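Local coordinates for protein aspartate aminotransferase, cytoplasmic (Schizosaccharomyces pombe 972h-, PDB 6JPK) that transfers the amino group of L-aspartate to 2-oxoglutarate, giving oxaloacetate and L-glutamate, with pyridoxal 5'-phosphate as its cofactor, at residues 82-87 / 98-103; 88-93 / 229-234; 235-240 / 247-252. The protein carries 1 engineered substitution. All blocks are in the same frame, centred on the assembly; numbering follows the deposited sequence.

In the fold
Interaction 3 is core, interaction 1 is partly buried, and interaction 2 lies at the surface. The chemistry follows this order. Interaction 3 joins aromatic and aliphatic side chains between a helix and an inner strand. Interaction 1 is a small contact of a helix with a strand at the edge of the same sheet within this chain. Interaction 2 is polar and includes water. Helix 77-87 supplies one side of interaction 1 and runs into the turn of interaction 2. Helices 230-233 and 235-241 likewise follow each other through interactions 2 and 3. The Asn-238 side chain links interaction 3 to both others, through Leu-87 O and Asn-91 ND2. Gln-251 NE2 makes a second tie to interaction 1, at Ala-83 O.

Interaction 1: 82-87 / 98-103; sequences AAAEVL and DRVASM
Ala-84 and Ser-102 mark the closest approach of the two backbones, with 7.3 Å between Ala-84 CA and Ser-102 CA. Residues 82-87 form the C-terminal part of helix 77-87. The 98-103 segment starts just after the short helix 93-96. Asp-98, with positive phi (64°), ends that helix in a Schellman motif. The chain then enters strand 100-106 at Val-100. No hydrogen bond joins the two segments. The contact is small and rests on one methyl group of the helix. Ala-84 CB points at the strand and meets two of its residues. It lies 4.3 Å from Val-100 CG1, an apolar contact. It lies 4.0 Å from Ser-102 OG, which is van der Waals contact only.

Val-100 and Ser-102 are two apart on the strand, and both point to the helix. Ala-101 and Met-103 alternate with them and pack instead on helix 274-289. The strand is thus covered by helices on its two faces, as in the large domain of class I aminotransferases. It lies at an edge of the central mixed sheet, counted within this chain, and pairs antiparallel with strand 264-270.

The hydroxyl of Ser-102 stands beside its own backbone N and anti to the carbonyl carbon (chi1 -59°). This torsion lets OG touch Ala-84 while it hydrogen-bonds to ND1 of His-268 on the neighbouring strand, whose side chain also touches Ala-84 and Val-100, as do Leu-95 and Leu-94 of helix 93-96 respectively.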
loop_
_atom_site.group_PDB
_atom_site.type_symbol
_atom_site.label_atom_id
_atom_site.label_comp_id
_atom_site.label_asym_id
_atom_site.label_seq_id
_atom_site.Cartn_x
_atom_site.Cartn_y
_atom_site.Cartn_z
ATOM N N ALA A 82 16.960 -3.237 9.902
ATOM C CA ALA A 82 17.698 -1.974 9.968
ATOM C C ALA A 82 16.809 -0.814 10.413
ATOM O O ALA A 82 17.272 0.097 11.114
ATOM C CB ALA A 82 18.316 -1.659 8.606
ATOM N N ALA A 83 15.538 -0.813 9.999
ATOM C CA ALA A 83 14.630 0.255 10.402
ATOM C C ALA A 83 14.435 0.271 11.913
ATOM O O ALA A 83 14.382 1.343 12.533
ATOM C CB ALA A 83 13.284 0.092 9.697
ATOM N N ALA A 84 14.317 -0.915 12.520
ATOM C CA ALA A 84 14.224 -1.013 13.973
ATOM C C ALA A 84 15.532 -0.601 14.642
ATOM O O ALA A 84 15.520 0.061 15.690
ATOM C CB ALA A 84 13.853 -2.441 14.370
ATOM N N GLU A 85 16.669 -1.009 14.076
ATOM C CA GLU A 85 17.946 -0.682 14.700
ATOM C C GLU A 85 18.163 0.827 14.779
ATOM O O GLU A 85 18.653 1.335 15.797
ATOM C CB GLU A 85 19.097 -1.358 13.943
ATOM C CG GLU A 85 19.114 -2.868 14.141
ATOM C CD GLU A 85 20.170 -3.598 13.313
ATOM O OE1 GLU A 85 20.711 -4.612 13.813
ATOM O OE2 GLU A 85 20.454 -3.175 12.167
ATOM N N VAL A 86 17.790 1.569 13.728
ATOM C CA VAL A 86 18.079 3.005 13.750
ATOM C C VAL A 86 17.179 3.726 14.764
ATOM O O VAL A 86 17.569 4.769 15.309
ATOM C CB VAL A 86 17.974 3.614 12.335
ATOM C CG1 VAL A 86 16.526 3.678 11.860
ATOM C CG2 VAL A 86 18.628 5.021 12.288
ATOM N N LEU A 87 15.993 3.166 15.066
ATOM C CA LEU A 87 15.127 3.722 16.112
ATOM C C LEU A 87 15.708 3.512 17.501
ATOM O O LEU A 87 15.518 4.349 18.389
ATOM C CB LEU A 87 13.743 3.069 16.076
ATOM C CG LEU A 87 12.806 3.387 14.918
ATOM C CD1 LEU A 87 11.518 2.581 15.051
ATOM C CD2 LEU A 87 12.524 4.892 14.868
ATOM N N ASP A 98 15.062 -10.610 20.094
ATOM C CA ASP A 98 13.936 -10.972 19.222
ATOM C C ASP A 98 12.606 -10.484 19.805
ATOM O O ASP A 98 11.594 -11.188 19.771
ATOM C CB ASP A 98 13.903 -12.490 18.974
ATOM C CG ASP A 98 12.992 -12.890 17.817
ATOM O OD1 ASP A 98 12.966 -12.171 16.795
ATOM O OD2 ASP A 98 12.316 -13.940 17.927
ATOM N N ARG A 99 12.602 -9.268 20.346
ATOM C CA ARG A 99 11.409 -8.713 20.972
ATOM C C ARG A 99 10.655 -7.704 20.103
ATOM O O ARG A 99 9.610 -7.205 20.537
ATOM C CB ARG A 99 11.777 -8.060 22.309
ATOM C CG ARG A 99 11.985 -9.059 23.455
ATOM C CD ARG A 99 12.630 -8.380 24.670
ATOM N NE ARG A 99 11.836 -7.252 25.141
ATOM C CZ ARG A 99 12.219 -6.422 26.107
ATOM N NH1 ARG A 99 13.400 -6.597 26.708
ATOM N NH2 ARG A 99 11.423 -5.421 26.469
ATOM N N VAL A 100 11.128 -7.384 18.898
ATOM C CA VAL A 100 10.468 -6.378 18.063
ATOM C C VAL A 100 9.819 -7.084 16.879
ATOM O O VAL A 100 10.499 -7.770 16.107
ATOM C CB VAL A 100 11.445 -5.284 17.594
ATOM C CG1 VAL A 100 10.706 -4.208 16.788
ATOM C CG2 VAL A 100 12.144 -4.644 18.776
ATOM N N ALA A 101 8.499 -6.943 16.753
ATOM C CA ALA A 101 7.770 -7.397 15.570
ATOM C C ALA A 101 7.701 -6.222 14.603
ATOM O O ALA A 101 7.090 -5.200 14.913
ATOM C CB ALA A 101 6.369 -7.887 15.939
ATOM N N SER A 102 8.346 -6.352 13.446
ATOM C CA SER A 102 8.474 -5.257 12.487
ATOM C C SER A 102 7.792 -5.646 11.186
ATOM O O SER A 102 8.047 -6.725 10.645
ATOM C CB SER A 102 9.943 -4.906 12.224
ATOM O OG SER A 102 10.603 -4.528 13.431
ATOM N N MET A 103 6.927 -4.766 10.688
ATOM C CA MET A 103 6.201 -4.996 9.449
ATOM C C MET A 103 6.445 -3.809 8.530
ATOM O O MET A 103 6.003 -2.689 8.824
ATOM C CB MET A 103 4.709 -5.171 9.719
ATOM C CG MET A 103 4.387 -6.408 10.547
ATOM S SD MET A 103 3.945 -7.781 9.457
ATOM C CE MET A 103 2.699 -6.916 8.471
#

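Interaction 2: 88-93 / 229-234; sequences FRPNPH and DLNRDS
Arg-89 and Asn-231 make most of the contact between them. Phe-88 starts a type I beta turn that runs to Asn-91. Arg-89, next in the turn, donates from NE to Asn-231 OD1 at 3.1 Å, with an N-H...O angle of 159°. The oxygen sits at the guanidinium edge, near its plane, while the amide plane is turned 55° from that of the guanidinium. The arginine chain bends at chi2 and chi3. This curls it round the oxygen, so that Arg-89 CB also comes within 3.6 Å of Asn-231 OD1. One water accepts from Arg-89 NH2 (3.1 Å) and from Asn-231 N (2.9 Å), and donates to Asp-229 OD1 (2.9 Å). A second water accepts a weak bond from Arg-89 N and lies 2.7 Å from Ser-234 OG and 3.0 Å from Asn-231 OD1. Pro-90 CD comes only to 4.5 Å from Asn-231 OD1, a loose contact. Asn-91 N closes the turn on Phe-88 O.

On the helix side, Asp-229 is the N-cap of helix 230-233, and its OD1 accepts from Arg-232 N. Arg-89 and Leu-230 both pack on Phe-313 of helix 310-340. The contact is therefore a surface meeting of a beta turn after helix 77-87 with a capped helix N-terminus.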
loop_
_atom_site.group_PDB
_atom_site.type_symbol
_atom_site.label_atom_id
_atom_site.label_comp_id
_atom_site.label_asym_id
_atom_site.label_seq_id
_atom_site.Cartn_x
_atom_site.Cartn_y
_atom_site.Cartn_z
ATOM N N PHE A 88 16.362 2.373 17.724
ATOM C CA PHE A 88 16.732 1.896 19.047
ATOM C C PHE A 88 18.239 1.697 19.163
ATOM O O PHE A 88 18.708 0.730 19.771
ATOM C CB PHE A 88 15.999 0.591 19.379
ATOM C CG PHE A 88 14.487 0.745 19.485
ATOM C CD1 PHE A 88 13.924 1.538 20.482
ATOM C CD2 PHE A 88 13.645 0.097 18.599
ATOM C CE1 PHE A 88 12.537 1.690 20.590
ATOM C CE2 PHE A 88 12.258 0.242 18.699
ATOM C CZ PHE A 88 11.708 1.045 19.693
ATOM N N ARG A 89 19.023 2.619 18.607
ATOM C CA ARG A 89 20.474 2.493 18.740
ATOM C C ARG A 89 20.931 2.403 20.197
ATOM O O ARG A 89 21.824 1.581 20.479
ATOM C CB ARG A 89 21.180 3.635 17.983
ATOM C CG ARG A 89 20.782 3.722 16.487
ATOM C CD ARG A 89 21.942 4.127 15.557
ATOM N NE ARG A 89 22.294 5.539 15.687
ATOM C CZ ARG A 89 23.405 6.093 15.203
ATOM N NH1 ARG A 89 24.299 5.356 14.548
ATOM N NH2 ARG A 89 23.625 7.390 15.384
ATOM N N PRO A 90 20.371 3.155 21.158
ATOM C CA PRO A 90 20.755 2.936 22.566
ATOM C C PRO A 90 20.219 1.645 23.174
ATOM O O PRO A 90 20.579 1.343 24.316
ATOM C CB PRO A 90 20.159 4.149 23.294
ATOM C CG PRO A 90 19.876 5.168 22.205
ATOM C CD PRO A 90 19.507 4.342 21.018
ATOM N N ASN A 91 19.375 0.879 22.484
ATOM C CA ASN A 91 18.769 -0.325 23.066
ATOM C C ASN A 91 18.831 -1.505 22.097
ATOM O O ASN A 91 17.799 -2.077 21.725
ATOM C CB ASN A 91 17.327 -0.039 23.482
ATOM C CG ASN A 91 17.240 0.801 24.738
ATOM O OD1 ASN A 91 17.628 0.355 25.799
ATOM N ND2 ASN A 91 16.713 2.019 24.622
ATOM N N PRO A 92 20.037 -1.914 21.682
ATOM C CA PRO A 92 20.136 -3.027 20.721
ATOM C C PRO A 92 19.609 -4.349 21.258
ATOM O O PRO A 92 19.318 -5.246 20.453
ATOM C CB PRO A 92 21.643 -3.104 20.423
ATOM C CG PRO A 92 22.301 -2.534 21.660
ATOM C CD PRO A 92 21.365 -1.440 22.126
ATOM N N HIS A 93 19.474 -4.499 22.583
ATOM C CA HIS A 93 18.980 -5.754 23.148
ATOM C C HIS A 93 17.543 -6.055 22.728
ATOM O O HIS A 93 17.142 -7.223 22.750
ATOM C CB HIS A 93 19.061 -5.727 24.679
ATOM C CG HIS A 93 18.061 -4.809 25.309
ATOM N ND1 HIS A 93 18.237 -3.443 25.364
ATOM C CD2 HIS A 93 16.857 -5.058 25.883
ATOM C CE1 HIS A 93 17.190 -2.891 25.956
ATOM N NE2 HIS A 93 16.339 -3.849 26.279
ATOM N N ASP A 229 20.138 14.876 14.045
ATOM C CA ASP A 229 20.753 13.962 15.007
ATOM C C ASP A 229 19.748 12.839 15.233
ATOM O O ASP A 229 18.685 13.072 15.815
ATOM C CB ASP A 229 21.076 14.703 16.311
ATOM C CG ASP A 229 21.834 13.849 17.334
ATOM O OD1 ASP A 229 21.583 12.633 17.458
ATOM O OD2 ASP A 229 22.690 14.422 18.040
ATOM N N LEU A 230 20.080 11.627 14.773
ATOM C CA LEU A 230 19.123 10.522 14.799
ATOM C C LEU A 230 18.772 10.100 16.224
ATOM O O LEU A 230 17.602 9.853 16.532
ATOM C CB LEU A 230 19.681 9.333 14.021
ATOM C CG LEU A 230 19.685 9.495 12.508
ATOM C CD1 LEU A 230 20.644 8.491 11.880
ATOM C CD2 LEU A 230 18.286 9.326 11.957
ATOM N N ASN A 231 19.777 9.964 17.097
ATOM C CA ASN A 231 19.512 9.519 18.467
ATOM C C ASN A 231 18.788 10.584 19.283
ATOM O O ASN A 231 17.969 10.243 20.143
ATOM C CB ASN A 231 20.817 9.116 19.165
ATOM C CG ASN A 231 21.413 7.850 18.583
ATOM O OD1 ASN A 231 20.781 7.173 17.773
ATOM N ND2 ASN A 231 22.630 7.528 18.984
ATOM N N ARG A 232 19.076 11.871 19.040
ATOM C CA ARG A 232 18.307 12.935 19.687
ATOM C C ARG A 232 16.837 12.857 19.299
ATOM O O ARG A 232 15.952 13.029 20.144
ATOM C CB ARG A 232 18.876 14.304 19.310
ATOM C CG ARG A 232 18.139 15.494 19.923
ATOM C CD ARG A 232 18.753 16.812 19.428
ATOM N NE ARG A 232 20.201 16.827 19.630
ATOM C CZ ARG A 232 21.055 17.620 18.981
ATOM N NH1 ARG A 232 20.616 18.478 18.063
ATOM N NH2 ARG A 232 22.357 17.545 19.245
ATOM N N ASP A 233 16.551 12.604 18.023
ATOM C CA ASP A 233 15.157 12.618 17.591
ATOM C C ASP A 233 14.392 11.378 18.042
ATOM O O ASP A 233 13.164 11.440 18.159
ATOM C CB ASP A 233 15.082 12.788 16.072
ATOM C CG ASP A 233 15.513 14.189 15.626
ATOM O OD1 ASP A 233 15.750 15.041 16.517
ATOM O OD2 ASP A 233 15.632 14.435 14.402
ATOM N N SER A 234 15.082 10.277 18.339
ATOM C CA SER A 234 14.452 9.086 18.899
ATOM C C SER A 234 14.549 9.024 20.425
ATOM O O SER A 234 14.248 7.976 21.012
ATOM C CB SER A 234 15.067 7.817 18.287
ATOM O OG SER A 234 16.431 7.664 18.676
HETATM O O HOH W 1 18.183 5.766 17.800
HETATM O O HOH W 2 22.563 10.072 16.453
#

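Interaction 3: 235-240 / 247-252; sequences WALNEF and FFVCQS. With PO4 (phosphate ion), chain C.
Ser-252 OG has three polar partners, one of them weak. At the C-terminal end of strand 247-252, Ser-252 OG donates to phosphate O2 at 2.6 Å. It is also hydrogen-bonded to Ala-254 N, and weakly to Ser-107 OG. The ion probably comes from the crystallisation liquor. It is further held by Ser-107, Gly-108, Thr-109 and Arg-263 of the same chain, and by Tyr-70 of the second subunit, a set consistent with the cup that holds the cofactor phosphate in class I aminotransferases. Lys-255, which probably carries the cofactor, lies three residues on and is unmodified here.

The helix meets the strand nearer the strand's N-terminal end. Segments 235-240 and 247-252 run nearly antiparallel, at 163°, with their axes 11.0 Å apart. Helix 235-241 lies in the beta-alpha-beta crossover between the adjacent parallel strands 215-220 and 247-252. It packs on the central sheet of the large domain.

Phe-240 and Phe-247 form a T-shaped pair. The edge of Phe-240, which makes another such pair with Phe-206, points at the face of Phe-247. Their planes are 82° apart and the ring centroids 5.1 Å. Phe-240 CD2 lies over one face of the Phe-247 ring, displaced toward its rim, 3.7 Å from Phe-247 CD1. Phe-240 CE2 is 3.8 Å from Phe-247 CB, so the edge also rests on the root of that side chain. The Phe-247 ring lies between its own backbone N and carbonyl carbon (chi1 64°), which presents a face to Phe-240.

Farther along, Leu-237 and Val-249 meet tip to tip, and Leu-87 touches both. Leu-237 CD2 is 4.0 Å from Val-249 CG1.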
loop_
_atom_site.group_PDB
_atom_site.type_symbol
_atom_site.label_atom_id
_atom_site.label_comp_id
_atom_site.label_asym_id
_atom_site.label_seq_id
_atom_site.Cartn_x
_atom_site.Cartn_y
_atom_site.Cartn_z
ATOM N N TRP A 235 14.936 10.125 21.074
ATOM C CA TRP A 235 15.172 10.109 22.519
ATOM C C TRP A 235 13.940 9.652 23.300
ATOM O O TRP A 235 14.055 8.863 24.246
ATOM C CB TRP A 235 15.611 11.500 23.009
ATOM C CG TRP A 235 15.817 11.508 24.505
ATOM C CD1 TRP A 235 16.966 11.201 25.174
ATOM C CD2 TRP A 235 14.824 11.774 25.510
ATOM N NE1 TRP A 235 16.757 11.287 26.538
ATOM C CE2 TRP A 235 15.451 11.640 26.767
ATOM C CE3 TRP A 235 13.468 12.129 25.466
ATOM C CZ2 TRP A 235 14.764 11.834 27.979
ATOM C CZ3 TRP A 235 12.786 12.326 26.675
ATOM C CH2 TRP A 235 13.441 12.180 27.911
ATOM N N ALA A 236 12.754 10.151 22.932
ATOM C CA ALA A 236 11.547 9.827 23.689
ATOM C C ALA A 236 11.221 8.343 23.610
ATOM O O ALA A 236 10.834 7.736 24.617
ATOM C CB ALA A 236 10.365 10.665 23.188
ATOM N N LEU A 237 11.351 7.751 22.413
ATOM C CA LEU A 237 11.194 6.313 22.227
ATOM C C LEU A 237 12.094 5.524 23.156
ATOM O O LEU A 237 11.658 4.567 23.806
ATOM C CB LEU A 237 11.539 5.926 20.790
ATOM C CG LEU A 237 10.433 5.664 19.800
ATOM C CD1 LEU A 237 9.602 6.919 19.678
ATOM C CD2 LEU A 237 11.081 5.281 18.477
ATOM N N ASN A 238 13.377 5.871 23.171
ATOM C CA ASN A 238 14.334 5.093 23.939
ATOM C C ASN A 238 14.185 5.340 25.430
ATOM O O ASN A 238 14.494 4.456 26.239
ATOM C CB ASN A 238 15.747 5.399 23.449
ATOM C CG ASN A 238 16.034 4.719 22.116
ATOM O OD1 ASN A 238 16.279 3.512 22.062
ATOM N ND2 ASN A 238 15.951 5.472 21.041
ATOM N N GLU A 239 13.707 6.519 25.813
ATOM C CA GLU A 239 13.429 6.737 27.229
ATOM C C GLU A 239 12.282 5.850 27.694
ATOM O O GLU A 239 12.334 5.273 28.790
ATOM C CB GLU A 239 13.113 8.209 27.487
ATOM C CG GLU A 239 13.234 8.612 28.953
ATOM C CD GLU A 239 14.679 8.548 29.480
ATOM O OE1 GLU A 239 15.649 8.469 28.675
ATOM O OE2 GLU A 239 14.841 8.581 30.714
ATOM N N PHE A 240 11.250 5.704 26.854
ATOM C CA PHE A 240 10.101 4.896 27.235
ATOM C C PHE A 240 10.477 3.431 27.403
ATOM O O PHE A 240 9.871 2.733 28.226
ATOM C CB PHE A 240 8.969 5.061 26.213
ATOM C CG PHE A 240 7.655 4.496 26.677
ATOM C CD1 PHE A 240 6.895 5.167 27.620
ATOM C CD2 PHE A 240 7.186 3.290 26.182
ATOM C CE1 PHE A 240 5.687 4.647 28.067
ATOM C CE2 PHE A 240 5.973 2.759 26.625
ATOM C CZ PHE A 240 5.223 3.436 27.567
ATOM N N PHE A 247 4.772 -1.596 23.671
ATOM C CA PHE A 247 4.221 -0.419 23.000
ATOM C C PHE A 247 4.430 -0.568 21.496
ATOM O O PHE A 247 5.103 -1.498 21.037
ATOM C CB PHE A 247 4.847 0.884 23.535
ATOM C CG PHE A 247 6.345 1.025 23.271
ATOM C CD1 PHE A 247 7.276 0.323 24.029
ATOM C CD2 PHE A 247 6.812 1.893 22.286
ATOM C CE1 PHE A 247 8.652 0.460 23.796
ATOM C CE2 PHE A 247 8.186 2.039 22.038
ATOM C CZ PHE A 247 9.109 1.323 22.799
ATOM N N PHE A 248 3.859 0.379 20.735
ATOM C CA PHE A 248 3.892 0.374 19.273
ATOM C C PHE A 248 4.617 1.596 18.735
ATOM O O PHE A 248 4.598 2.672 19.346
ATOM C CB PHE A 248 2.488 0.359 18.660
ATOM C CG PHE A 248 1.701 -0.878 18.975
ATOM C CD1 PHE A 248 1.083 -1.026 20.211
ATOM C CD2 PHE A 248 1.563 -1.890 18.025
ATOM C CE1 PHE A 248 0.341 -2.164 20.505
ATOM C CE2 PHE A 248 0.813 -3.029 18.307
ATOM C CZ PHE A 248 0.217 -3.173 19.553
ATOM N N VAL A 249 5.233 1.432 17.565
ATOM C CA VAL A 249 5.906 2.530 16.872
ATOM C C VAL A 249 5.521 2.491 15.400
ATOM O O VAL A 249 5.615 1.437 14.762
ATOM C CB VAL A 249 7.440 2.457 17.017
ATOM C CG1 VAL A 249 8.087 3.660 16.329
ATOM C CG2 VAL A 249 7.862 2.368 18.483
ATOM N N CYS A 250 5.110 3.638 14.855
ATOM C CA CYS A 250 4.839 3.787 13.426
ATOM C C CYS A 250 5.877 4.728 12.825
ATOM O O CYS A 250 5.944 5.902 13.199
ATOM C CB CYS A 250 3.427 4.317 13.182
ATOM S SG CYS A 250 2.149 3.339 13.993
ATOM N N GLN A 251 6.664 4.218 11.877
ATOM C CA GLN A 251 7.880 4.869 11.405
ATOM C C GLN A 251 7.764 5.141 9.918
ATOM O O GLN A 251 7.352 4.263 9.156
ATOM C CB GLN A 251 9.095 3.986 11.692
ATOM C CG GLN A 251 10.419 4.429 11.104
ATOM C CD GLN A 251 11.493 3.361 11.333
ATOM O OE1 GLN A 251 11.187 2.165 11.322
ATOM N NE2 GLN A 251 12.731 3.784 11.581
ATOM N N SER A 252 8.113 6.355 9.509
ATOM C CA SER A 252 8.105 6.745 8.108
ATOM C C SER A 252 9.499 7.187 7.689
ATOM O O SER A 252 10.195 7.873 8.446
ATOM C CB SER A 252 7.102 7.893 7.855
ATOM O OG SER A 252 7.229 8.408 6.543
HETATM P P PO4 C . 3.568 9.029 5.158
HETATM O O1 PO4 C . 2.342 8.148 5.032
HETATM O O2 PO4 C . 4.787 8.230 5.560
HETATM O O3 PO4 C . 3.793 9.699 3.818
HETATM O O4 PO4 C . 3.380 10.106 6.199
#